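Local coordinates for HIT domain-containing protein (Sulfolobus tokodaii, PDB 2EO4) that binds a zinc ion and, as a histidine triad protein, probably hydrolyses nucleotide substrates, perhaps adenylyl sulfate, at residues A[1-6]-A[92-97]; A[21-26]-A[37-42]; A[44-49]-A[82-87]; A[78-83]-A[97-102]. One frame throughout, in Å; residues are numbered along the deposited sequence.

Contact 1 (A[1-6]-A[92-97]); sequences CTFCSI and IFHLHV. With ZN (zinc ion), chain B; PO4 (phosphate ion), chain C.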
# COMPACT_ATOMS: atom_id res chain seq x y z
N CYS A 1 1.87 22.76 -1.52
CA CYS A 1 1.53 21.31 -1.59
C CYS A 1 0.14 21.13 -2.19
O CYS A 1 -0.83 21.72 -1.72
CB CYS A 1 1.58 20.69 -0.19
SG CYS A 1 1.03 18.96 -0.16
N THR A 2 0.04 20.30 -3.22
CA THR A 2 -1.23 20.07 -3.87
C THR A 2 -2.30 19.53 -2.92
O THR A 2 -3.44 19.99 -2.95
CB THR A 2 -1.06 19.11 -5.08
OG1 THR A 2 -0.30 19.77 -6.10
CG2 THR A 2 -2.42 18.71 -5.65
N PHE A 3 -1.95 18.57 -2.07
CA PHE A 3 -2.95 18.02 -1.16
C PHE A 3 -3.30 18.94 -0.00
O PHE A 3 -4.48 19.04 0.37
CB PHE A 3 -2.52 16.64 -0.65
CG PHE A 3 -2.67 15.55 -1.69
CD1 PHE A 3 -3.85 15.44 -2.42
CD2 PHE A 3 -1.63 14.68 -1.97
CE1 PHE A 3 -3.99 14.48 -3.42
CE2 PHE A 3 -1.75 13.72 -2.97
CZ PHE A 3 -2.93 13.62 -3.69
N CYS A 4 -2.32 19.62 0.57
CA CYS A 4 -2.62 20.56 1.65
C CYS A 4 -3.54 21.64 1.08
O CYS A 4 -4.46 22.10 1.74
CB CYS A 4 -1.34 21.19 2.20
SG CYS A 4 -0.39 20.14 3.34
N SER A 5 -3.29 22.01 -0.18
CA SER A 5 -4.10 23.03 -0.84
C SER A 5 -5.55 22.57 -1.02
O SER A 5 -6.49 23.33 -0.81
CB SER A 5 -3.52 23.39 -2.21
OG SER A 5 -2.27 24.05 -2.08
N ILE A 6 -5.73 21.31 -1.41
CA ILE A 6 -7.07 20.79 -1.59
C ILE A 6 -7.77 20.69 -0.24
O ILE A 6 -8.96 20.98 -0.13
CB ILE A 6 -7.02 19.41 -2.29
CG1 ILE A 6 -6.54 19.60 -3.74
CG2 ILE A 6 -8.39 18.75 -2.26
CD1 ILE A 6 -6.27 18.31 -4.49
N ILE A 92 4.02 13.77 -5.87
CA ILE A 92 3.36 14.67 -4.93
C ILE A 92 3.91 14.24 -3.57
O ILE A 92 3.63 13.13 -3.09
CB ILE A 92 1.82 14.54 -4.93
CG1 ILE A 92 1.27 14.86 -6.32
CG2 ILE A 92 1.23 15.50 -3.91
CD1 ILE A 92 -0.25 14.78 -6.42
N PHE A 93 4.68 15.12 -2.95
CA PHE A 93 5.31 14.79 -1.68
C PHE A 93 4.51 15.09 -0.42
O PHE A 93 4.93 15.83 0.46
CB PHE A 93 6.70 15.42 -1.66
CG PHE A 93 7.58 14.90 -2.76
CD1 PHE A 93 8.25 13.69 -2.61
CD2 PHE A 93 7.64 15.55 -3.99
CE1 PHE A 93 8.96 13.13 -3.66
CE2 PHE A 93 8.34 14.99 -5.05
CZ PHE A 93 9.00 13.78 -4.89
N HIS A 94 3.33 14.47 -0.39
CA HIS A 94 2.38 14.53 0.72
C HIS A 94 1.85 13.10 0.69
O HIS A 94 1.22 12.70 -0.29
CB HIS A 94 1.24 15.50 0.42
CG HIS A 94 0.20 15.56 1.50
ND1 HIS A 94 -0.06 16.70 2.23
CD2 HIS A 94 -0.65 14.61 1.98
CE1 HIS A 94 -1.02 16.45 3.11
NE2 HIS A 94 -1.40 15.19 2.98
N LEU A 95 2.14 12.34 1.74
CA LEU A 95 1.72 10.95 1.83
C LEU A 95 0.30 10.68 1.35
O LEU A 95 -0.66 11.26 1.86
CB LEU A 95 1.87 10.45 3.27
CG LEU A 95 1.29 9.08 3.65
CD1 LEU A 95 1.82 7.99 2.74
CD2 LEU A 95 1.66 8.79 5.10
N HIS A 96 0.18 9.81 0.36
CA HIS A 96 -1.13 9.44 -0.16
C HIS A 96 -1.10 8.02 -0.67
O HIS A 96 -0.08 7.56 -1.20
CB HIS A 96 -1.60 10.39 -1.27
CG HIS A 96 -0.67 10.46 -2.44
ND1 HIS A 96 0.58 11.04 -2.37
CD2 HIS A 96 -0.85 10.10 -3.74
CE1 HIS A 96 1.13 11.03 -3.57
NE2 HIS A 96 0.29 10.47 -4.42
N VAL A 97 -2.22 7.34 -0.50
CA VAL A 97 -2.37 5.96 -0.96
C VAL A 97 -3.31 5.96 -2.15
O VAL A 97 -4.40 6.52 -2.08
CB VAL A 97 -2.97 5.07 0.15
CG1 VAL A 97 -3.25 3.67 -0.39
CG2 VAL A 97 -2.02 5.00 1.34
ZN ZN B . 0.82 18.59 2.08
P PO4 C . 2.46 9.74 -6.72
O1 PO4 C . 1.04 10.14 -6.83
O2 PO4 C . 2.57 8.46 -5.97
O3 PO4 C . 3.03 9.56 -8.09
O4 PO4 C . 3.22 10.80 -6.00
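Ile92 meets Phe3 in the loop that leads to strand 97-102, its CG2 lying 3.6 Å from Phe3 CD2 and its CD1 reaching CE2 and CZ of the same ring. The two side chains cross at about a right angle, and a branched aliphatic residue suits this place because two methyls touch the aromatic ring. The backbone N of Ile92 donates to phosphate O4. His94 follows with CG anti to the backbone N (chi1 177°), and its ND1 binds zinc at 2.1 Å. Cys1 SG and Cys4 SG are each 2.3 Å from the metal, and His43 completes a Cys2His2 site. Phe3 CB sits over the centre of the His94 ring, 3.7 Å from its centroid, in a CH-pi contact. The edge of the Phe3 ring turns toward that imidazole as an offset edge-to-face pair, the planes at 67°. Since His94 NE2 is bonded to Pro40 O, both ring nitrogens are held and the ring's rotation is fixed. Next comes His96, the predicted nucleophile, with Phe3 CE2 3.5 Å above its ring plane and offset toward the rim. Its ND1 donates to His94 O at 2.7 Å, while NE2 donates to phosphate O1. An alanine here would probably leave His94 O without that donor, deprive the phosphate of a partner and open a gap beside Phe3 CE2. The two cysteine sulfurs, probably thiolates, would offset the zinc charge. Because the metal takes ligands from both segments, it ties helix 2-7 to the loop whose next histidine presents NE2 to a phosphate, probably from the crystallisation liquor, a place consistent with the predicted attack on a nucleotide phosphorus.

Contact 2 (A[21-26]-A[37-42]); sequences KFAAIL and LVIPKK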
# COMPACT_ATOMS: atom_id res chain seq x y z
N LYS A 21 -9.07 14.08 10.61
CA LYS A 21 -7.65 13.90 10.28
C LYS A 21 -7.32 13.28 8.93
O LYS A 21 -6.15 13.26 8.54
CB LYS A 21 -6.98 13.08 11.38
CG LYS A 21 -6.99 13.74 12.75
CD LYS A 21 -6.12 12.97 13.74
CE LYS A 21 -6.10 13.65 15.10
NZ LYS A 21 -5.15 12.98 16.04
N PHE A 22 -8.32 12.79 8.21
CA PHE A 22 -8.08 12.16 6.92
C PHE A 22 -9.09 12.56 5.86
O PHE A 22 -10.14 13.14 6.16
CB PHE A 22 -8.09 10.63 7.06
CG PHE A 22 -7.02 10.10 7.95
CD1 PHE A 22 -7.16 10.14 9.34
CD2 PHE A 22 -5.84 9.59 7.41
CE1 PHE A 22 -6.14 9.69 10.17
CE2 PHE A 22 -4.81 9.14 8.24
CZ PHE A 22 -4.97 9.19 9.62
N ALA A 23 -8.76 12.26 4.61
CA ALA A 23 -9.64 12.56 3.49
C ALA A 23 -9.29 11.66 2.32
O ALA A 23 -8.19 11.11 2.24
CB ALA A 23 -9.50 14.02 3.08
N ALA A 24 -10.25 11.49 1.42
CA ALA A 24 -10.06 10.70 0.22
C ALA A 24 -10.57 11.61 -0.89
O ALA A 24 -11.67 12.16 -0.79
CB ALA A 24 -10.89 9.42 0.28
N ILE A 25 -9.76 11.79 -1.92
CA ILE A 25 -10.10 12.69 -3.02
C ILE A 25 -9.94 11.99 -4.36
O ILE A 25 -9.02 11.20 -4.54
CB ILE A 25 -9.17 13.92 -2.98
CG1 ILE A 25 -9.33 14.63 -1.64
CG2 ILE A 25 -9.47 14.85 -4.15
CD1 ILE A 25 -8.10 15.42 -1.22
N LEU A 26 -10.84 12.27 -5.30
CA LEU A 26 -10.72 11.66 -6.62
C LEU A 26 -9.46 12.18 -7.29
O LEU A 26 -9.13 13.36 -7.18
CB LEU A 26 -11.93 12.02 -7.50
CG LEU A 26 -13.28 11.39 -7.14
CD1 LEU A 26 -14.36 11.91 -8.09
CD2 LEU A 26 -13.18 9.88 -7.24
N LEU A 37 -7.38 8.96 -4.07
CA LEU A 37 -6.20 9.10 -3.22
C LEU A 37 -6.66 9.30 -1.78
O LEU A 37 -7.52 10.14 -1.51
CB LEU A 37 -5.38 10.30 -3.67
CG LEU A 37 -5.18 10.30 -5.19
CD1 LEU A 37 -4.71 11.64 -5.68
CD2 LEU A 37 -4.20 9.19 -5.56
N VAL A 38 -6.11 8.51 -0.86
CA VAL A 38 -6.46 8.62 0.54
C VAL A 38 -5.28 9.30 1.21
O VAL A 38 -4.14 8.86 1.06
CB VAL A 38 -6.70 7.25 1.19
CG1 VAL A 38 -7.10 7.43 2.65
CG2 VAL A 38 -7.78 6.49 0.43
N ILE A 39 -5.55 10.37 1.95
CA ILE A 39 -4.47 11.10 2.58
C ILE A 39 -4.71 11.55 4.01
O ILE A 39 -5.85 11.76 4.43
CB ILE A 39 -4.16 12.40 1.80
CG1 ILE A 39 -5.36 13.35 1.91
CG2 ILE A 39 -3.90 12.10 0.33
CD1 ILE A 39 -5.12 14.74 1.36
N PRO A 40 -3.62 11.67 4.78
CA PRO A 40 -3.74 12.13 6.16
C PRO A 40 -3.79 13.64 5.89
O PRO A 40 -3.17 14.10 4.93
CB PRO A 40 -2.41 11.74 6.79
CG PRO A 40 -1.92 10.60 5.94
CD PRO A 40 -2.30 11.05 4.55
N LYS A 41 -4.53 14.40 6.69
CA LYS A 41 -4.58 15.84 6.45
C LYS A 41 -3.25 16.48 6.82
O LYS A 41 -2.81 17.44 6.17
CB LYS A 41 -5.72 16.48 7.24
CG LYS A 41 -7.09 16.15 6.66
CD LYS A 41 -8.21 16.88 7.38
CE LYS A 41 -9.54 16.62 6.69
NZ LYS A 41 -10.63 17.45 7.30
N LYS A 42 -2.60 15.96 7.85
CA LYS A 42 -1.30 16.48 8.26
C LYS A 42 -0.28 16.12 7.18
O LYS A 42 -0.31 15.02 6.63
CB LYS A 42 -0.87 15.87 9.60
CG LYS A 42 0.51 16.34 10.05
CD LYS A 42 0.84 15.85 11.45
CE LYS A 42 2.20 16.36 11.90
NZ LYS A 42 2.53 15.92 13.28
O HOH W 1 -3.76 13.97 9.78
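Lys41 lies across the backbone of Lys21 and Phe22, and its extended chain meets them atom after atom. CB is 3.5 Å from Lys21 O, and CG rests near the same carbonyl, touching both its oxygen and its carbon. CD passes Lys21 C at 4.0 Å, and CE comes to 3.6 Å from Phe22 O. The tip, NZ, makes a salt bridge with Glu18 and a hydrogen bond to Asp19 O, so a long aliphatic chain ending in a charge suits a position that must cross a strand before reaching a carboxylate. An alanine here would probably leave Glu18 without this charge partner and Asp19 O without this donor, and strip the cover of CG, CD and CE from the backbone of Lys21 and Phe22. Lys41 N also donates to Lys21 O, from 37° above the carbonyl plane; a water donates to that oxygen too and accepts from Lys42 N.

These residues stand at the open end, away from the connecting loop, of an antiparallel beta hairpin, strands 22-26 and 36-40 of the HIT-fold sheet. Ala23 with Ile39 and Ile25 with Leu37 are hydrogen-bonded pairs, each joined by two backbone bonds. Their side chains share the face toward helix 2-7, where Ile25 CD1 meets Ile39 CD1 at 4.0 Å. A small residue suits position 23, since Ala23 CB has Ile39 CG1 and Lys41 CE each 4.4 Å away. Phe22, Ala24, Val38 and Pro40 occupy the other face, under helix 52-72. There Phe22 CE2 packs on Pro40 CB at 3.8 Å, and Phe22 also bears on Leu58 and Glu57 of the helix.

Contact 3 (A[44-49]-A[82-87]); sequences FENYLE and TNIGRS. With PO4 (phosphate ion), chain C.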
# COMPACT_ATOMS: atom_id res chain seq x y z
N PHE A 44 3.05 14.93 5.55
CA PHE A 44 4.19 14.04 5.75
C PHE A 44 4.74 13.82 4.34
O PHE A 44 3.97 13.58 3.41
CB PHE A 44 3.76 12.69 6.34
CG PHE A 44 3.30 12.76 7.76
CD1 PHE A 44 4.20 13.04 8.79
CD2 PHE A 44 1.96 12.56 8.08
CE1 PHE A 44 3.78 13.10 10.11
CE2 PHE A 44 1.53 12.62 9.41
CZ PHE A 44 2.44 12.89 10.42
N GLU A 45 6.06 13.91 4.18
CA GLU A 45 6.68 13.75 2.86
C GLU A 45 6.33 12.44 2.18
O GLU A 45 6.12 12.39 0.96
CB GLU A 45 8.20 13.87 2.98
CG GLU A 45 8.68 15.28 3.29
CD GLU A 45 8.39 16.26 2.17
OE1 GLU A 45 8.89 16.04 1.05
OE2 GLU A 45 7.65 17.23 2.41
N ASN A 46 6.30 11.37 2.97
CA ASN A 46 6.00 10.04 2.45
C ASN A 46 5.60 9.11 3.59
O ASN A 46 5.51 9.53 4.74
CB ASN A 46 7.23 9.48 1.72
CG ASN A 46 8.45 9.42 2.61
OD1 ASN A 46 8.44 8.77 3.65
ND2 ASN A 46 9.52 10.10 2.20
N TYR A 47 5.37 7.84 3.26
CA TYR A 47 4.95 6.83 4.23
C TYR A 47 5.92 6.66 5.41
O TYR A 47 5.49 6.48 6.55
CB TYR A 47 4.78 5.49 3.49
CG TYR A 47 4.09 4.40 4.29
CD1 TYR A 47 4.81 3.60 5.18
CD2 TYR A 47 2.73 4.16 4.13
CE1 TYR A 47 4.18 2.57 5.88
CE2 TYR A 47 2.09 3.14 4.83
CZ TYR A 47 2.82 2.35 5.70
OH TYR A 47 2.19 1.35 6.39
N LEU A 48 7.21 6.72 5.12
CA LEU A 48 8.23 6.54 6.15
C LEU A 48 8.35 7.67 7.16
O LEU A 48 8.89 7.48 8.25
CB LEU A 48 9.59 6.31 5.49
CG LEU A 48 9.61 5.20 4.42
CD1 LEU A 48 11.00 5.08 3.84
CD2 LEU A 48 9.17 3.88 5.04
N GLU A 49 7.84 8.85 6.81
CA GLU A 49 7.92 10.00 7.70
C GLU A 49 6.72 10.15 8.63
O GLU A 49 6.74 10.98 9.54
CB GLU A 49 8.08 11.29 6.88
CG GLU A 49 9.37 11.37 6.07
CD GLU A 49 10.61 11.31 6.94
OE1 GLU A 49 10.61 11.96 8.01
OE2 GLU A 49 11.57 10.62 6.55
N THR A 82 1.50 3.11 -2.57
CA THR A 82 2.03 4.39 -2.15
C THR A 82 3.49 4.37 -2.54
O THR A 82 4.16 3.34 -2.42
CB THR A 82 1.86 4.63 -0.63
OG1 THR A 82 2.26 5.98 -0.33
CG2 THR A 82 2.67 3.64 0.19
N ASN A 83 3.96 5.50 -3.04
CA ASN A 83 5.34 5.61 -3.50
C ASN A 83 6.19 6.49 -2.60
O ASN A 83 5.74 7.52 -2.12
CB ASN A 83 5.35 6.17 -4.92
CG ASN A 83 4.56 5.31 -5.88
OD1 ASN A 83 4.80 4.11 -5.97
ND2 ASN A 83 3.63 5.93 -6.62
N ILE A 84 7.43 6.05 -2.39
CA ILE A 84 8.37 6.78 -1.55
C ILE A 84 9.59 7.14 -2.39
O ILE A 84 10.38 6.27 -2.73
CB ILE A 84 8.82 5.92 -0.36
CG1 ILE A 84 7.61 5.52 0.49
CG2 ILE A 84 9.82 6.69 0.49
CD1 ILE A 84 7.87 4.32 1.40
N GLY A 85 9.72 8.41 -2.73
CA GLY A 85 10.86 8.85 -3.53
C GLY A 85 10.56 8.96 -5.01
O GLY A 85 9.75 8.20 -5.55
N ARG A 86 11.22 9.89 -5.68
CA ARG A 86 10.99 10.07 -7.11
C ARG A 86 11.34 8.84 -7.93
O ARG A 86 10.68 8.57 -8.93
CB ARG A 86 11.77 11.29 -7.63
CG ARG A 86 13.27 11.19 -7.48
CD ARG A 86 13.95 12.43 -8.05
NE ARG A 86 15.40 12.38 -7.91
CZ ARG A 86 16.23 13.30 -8.37
NH1 ARG A 86 15.76 14.37 -9.01
NH2 ARG A 86 17.54 13.17 -8.19
N SER A 87 12.35 8.08 -7.52
CA SER A 87 12.73 6.88 -8.27
C SER A 87 11.69 5.77 -8.16
O SER A 87 11.73 4.79 -8.90
CB SER A 87 14.11 6.36 -7.84
OG SER A 87 14.14 5.92 -6.49
P PO4 C . 2.46 9.74 -6.72
O1 PO4 C . 1.04 10.14 -6.83
O2 PO4 C . 2.57 8.46 -5.97
O3 PO4 C . 3.03 9.56 -8.09
O4 PO4 C . 3.22 10.80 -6.00
O HOH W 2 4.49 7.50 0.45
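Ile84 packs against Asn46, Tyr47 and Leu48 in a buried, mainly apolar contact between the end of strand 77-84 and the loop that leads into helix 52-72. With CG1 anti to the carbonyl carbon (chi1 -60°), CG2 is anti to the backbone N. CG2 lies 3.7 Å from Asn46 CG, the two side chains crossing at about a right angle, and also meets Leu48 CD1 at 3.9 Å. CD1 reaches 3.6 Å from Leu48 CG and touches Tyr47 CB at 3.9 Å. A beta-branched residue suits this place, since its two arms let one side chain reach all three neighbours. Asn46 presents its amide carbon to the isoleucine while OD1 accepts weak bonds from Leu48 N and Glu49 N, across the turn at 46-49. Tyr47 CD2 meets Thr82 CG2 at 4.0 Å.

A water supplies the polar link between the segments. It accepts from Tyr47 N at 3.0 Å and donates to Thr82 OG1 and Asn83 O, so three polar atoms are satisfied at one point. Thr82 OG1 is also bonded to His96 O, which joins the strand to the loop of the histidine triad. Beyond this contact, Tyr47 rests on Leu55 of helix 52-72 and its OH is bonded to Ala59 O of the second subunit, while strand 77-84 pairs with a strand of that subunit and carries the sheet across the interface.

Contact 4 (A[78-83]-A[97-102]); sequences LRLLTN and VHIIPT. With PO4 (phosphate ion), chain C.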
# COMPACT_ATOMS: atom_id res chain seq x y z
N LEU A 78 -8.87 -4.21 -6.92
CA LEU A 78 -8.33 -2.90 -6.59
C LEU A 78 -6.83 -3.02 -6.38
O LEU A 78 -6.36 -4.01 -5.83
CB LEU A 78 -8.93 -2.36 -5.29
CG LEU A 78 -10.44 -2.18 -5.16
CD1 LEU A 78 -10.76 -1.87 -3.70
CD2 LEU A 78 -10.93 -1.07 -6.07
N ARG A 79 -6.10 -2.00 -6.83
CA ARG A 79 -4.66 -1.94 -6.64
C ARG A 79 -4.43 -0.82 -5.63
O ARG A 79 -4.88 0.30 -5.85
CB ARG A 79 -3.95 -1.54 -7.95
CG ARG A 79 -4.10 -2.50 -9.12
CD ARG A 79 -3.70 -1.82 -10.43
NE ARG A 79 -2.36 -1.24 -10.38
CZ ARG A 79 -1.90 -0.34 -11.24
NH1 ARG A 79 -2.67 0.10 -12.23
NH2 ARG A 79 -0.66 0.13 -11.11
N LEU A 80 -3.78 -1.13 -4.51
CA LEU A 80 -3.48 -0.12 -3.49
C LEU A 80 -1.97 0.10 -3.50
O LEU A 80 -1.20 -0.86 -3.48
CB LEU A 80 -3.88 -0.60 -2.10
CG LEU A 80 -5.33 -1.03 -1.89
CD1 LEU A 80 -5.57 -1.23 -0.40
CD2 LEU A 80 -6.27 -0.00 -2.46
N LEU A 81 -1.55 1.36 -3.52
CA LEU A 81 -0.12 1.61 -3.51
C LEU A 81 0.27 3.00 -3.04
O LEU A 81 -0.53 3.93 -3.07
CB LEU A 81 0.48 1.40 -4.91
CG LEU A 81 0.05 2.37 -6.01
CD1 LEU A 81 1.14 2.45 -7.07
CD2 LEU A 81 -1.26 1.92 -6.62
N THR A 82 1.50 3.11 -2.57
CA THR A 82 2.03 4.39 -2.15
C THR A 82 3.49 4.37 -2.54
O THR A 82 4.16 3.34 -2.42
CB THR A 82 1.86 4.63 -0.63
OG1 THR A 82 2.26 5.98 -0.33
CG2 THR A 82 2.67 3.64 0.19
N ASN A 83 3.96 5.50 -3.04
CA ASN A 83 5.34 5.61 -3.50
C ASN A 83 6.19 6.49 -2.60
O ASN A 83 5.74 7.52 -2.12
CB ASN A 83 5.35 6.17 -4.92
CG ASN A 83 4.56 5.31 -5.88
OD1 ASN A 83 4.80 4.11 -5.97
ND2 ASN A 83 3.63 5.93 -6.62
N VAL A 97 -2.22 7.34 -0.50
CA VAL A 97 -2.37 5.96 -0.96
C VAL A 97 -3.31 5.96 -2.15
O VAL A 97 -4.40 6.52 -2.08
CB VAL A 97 -2.97 5.07 0.15
CG1 VAL A 97 -3.25 3.67 -0.39
CG2 VAL A 97 -2.02 5.00 1.34
N HIS A 98 -2.88 5.33 -3.23
CA HIS A 98 -3.69 5.23 -4.44
C HIS A 98 -4.62 4.03 -4.33
O HIS A 98 -4.21 2.96 -3.88
CB HIS A 98 -2.81 4.99 -5.67
CG HIS A 98 -1.90 6.12 -6.01
ND1 HIS A 98 -2.22 7.09 -6.94
CD2 HIS A 98 -0.65 6.42 -5.57
CE1 HIS A 98 -1.21 7.93 -7.07
NE2 HIS A 98 -0.24 7.55 -6.25
N ILE A 99 -5.88 4.21 -4.75
CA ILE A 99 -6.84 3.11 -4.81
C ILE A 99 -7.24 3.16 -6.28
O ILE A 99 -7.94 4.07 -6.71
CB ILE A 99 -8.09 3.34 -3.94
CG1 ILE A 99 -7.70 3.46 -2.46
CG2 ILE A 99 -9.05 2.14 -4.10
CD1 ILE A 99 -8.89 3.78 -1.54
N ILE A 100 -6.77 2.17 -7.04
CA ILE A 100 -7.03 2.10 -8.47
C ILE A 100 -7.89 0.88 -8.80
O ILE A 100 -7.42 -0.26 -8.73
CB ILE A 100 -5.69 2.01 -9.24
CG1 ILE A 100 -4.82 3.22 -8.89
CG2 ILE A 100 -5.94 1.95 -10.75
CD1 ILE A 100 -3.40 3.16 -9.47
N PRO A 101 -9.16 1.10 -9.17
CA PRO A 101 -10.08 0.01 -9.50
C PRO A 101 -9.72 -0.76 -10.77
O PRO A 101 -9.19 -0.20 -11.72
CB PRO A 101 -11.43 0.72 -9.64
CG PRO A 101 -11.28 1.92 -8.75
CD PRO A 101 -9.88 2.38 -9.09
N THR A 102 -10.04 -2.05 -10.77
CA THR A 102 -9.79 -2.89 -11.92
C THR A 102 -11.03 -3.75 -12.18
O THR A 102 -11.85 -3.94 -11.28
CB THR A 102 -8.56 -3.82 -11.71
OG1 THR A 102 -8.81 -4.72 -10.62
CG2 THR A 102 -7.32 -3.00 -11.42
P PO4 C . 2.46 9.74 -6.72
O1 PO4 C . 1.04 10.14 -6.83
O2 PO4 C . 2.57 8.46 -5.97
O3 PO4 C . 3.03 9.56 -8.09
O4 PO4 C . 3.22 10.80 -6.00
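Leu81 CG stands between its backbone N and carbonyl carbon (chi1 67°) and His98 CG lies anti to its carbonyl carbon (chi1 -65°), side chains that cross with Leu81 CD2 3.6 Å from His98 CB. The same CD2 touches Ile100 CD1 at 3.8 Å. That methyl in turn sits over the centre of the Arg79 guanidinium, 4.1 Å above its plane, so the group's flat face covers it. His98 NE2 donates to phosphate O2 at 3.0 Å and more weakly to O1, and Asn83 ND2 reaches the same O2 at 2.8 Å. His98 ND1 is bonded to His35, which holds the ring in place.

The strands are antiparallel neighbours in the HIT sheet; Arg79 with Ile100 and Leu81 with His98 are hydrogen-bonded pairs, each with two backbone bonds. His98, last histidine of the triad motif, shares with Arg79, Leu81 and Ile100 the face that meets the phosphate, probably picked up from the crystallisation liquor. On the other face Leu80 CD2 and Ile99 CG1 lie side by side at 3.7 Å, under Ser66 of helix 52-72. Leu78 CD2 packs on Pro101 CB, at a non-hydrogen-bonded pair where the proline's missing N-H costs no bond to strand 77-84. That strand's outer edge pairs with the second subunit.

Overall arrangement
Contact 2 is the buried, mostly apolar pairing within the sheet. Contact 4, joined to it through Val97 O and Val38 N, reaches the sheet's edge within the chain: one face is apolar, the other bears polar groups and the phosphate, and the sheet continues into the second subunit. Contact 1 lies over the Leu37 and Ile39 face of the sheet, partly buried, and differs most in chemistry, because zinc and aromatic packing replace strand pairing. Its His94 also reaches Pro40 of contact 2, and its His96 shares the phosphate with His98 and Asn83 of contact 4. Contact 3, farthest from the chain's centre, is buried too but relies on aliphatic packing and one water; it shares Thr82 and Asn83 with contact 4.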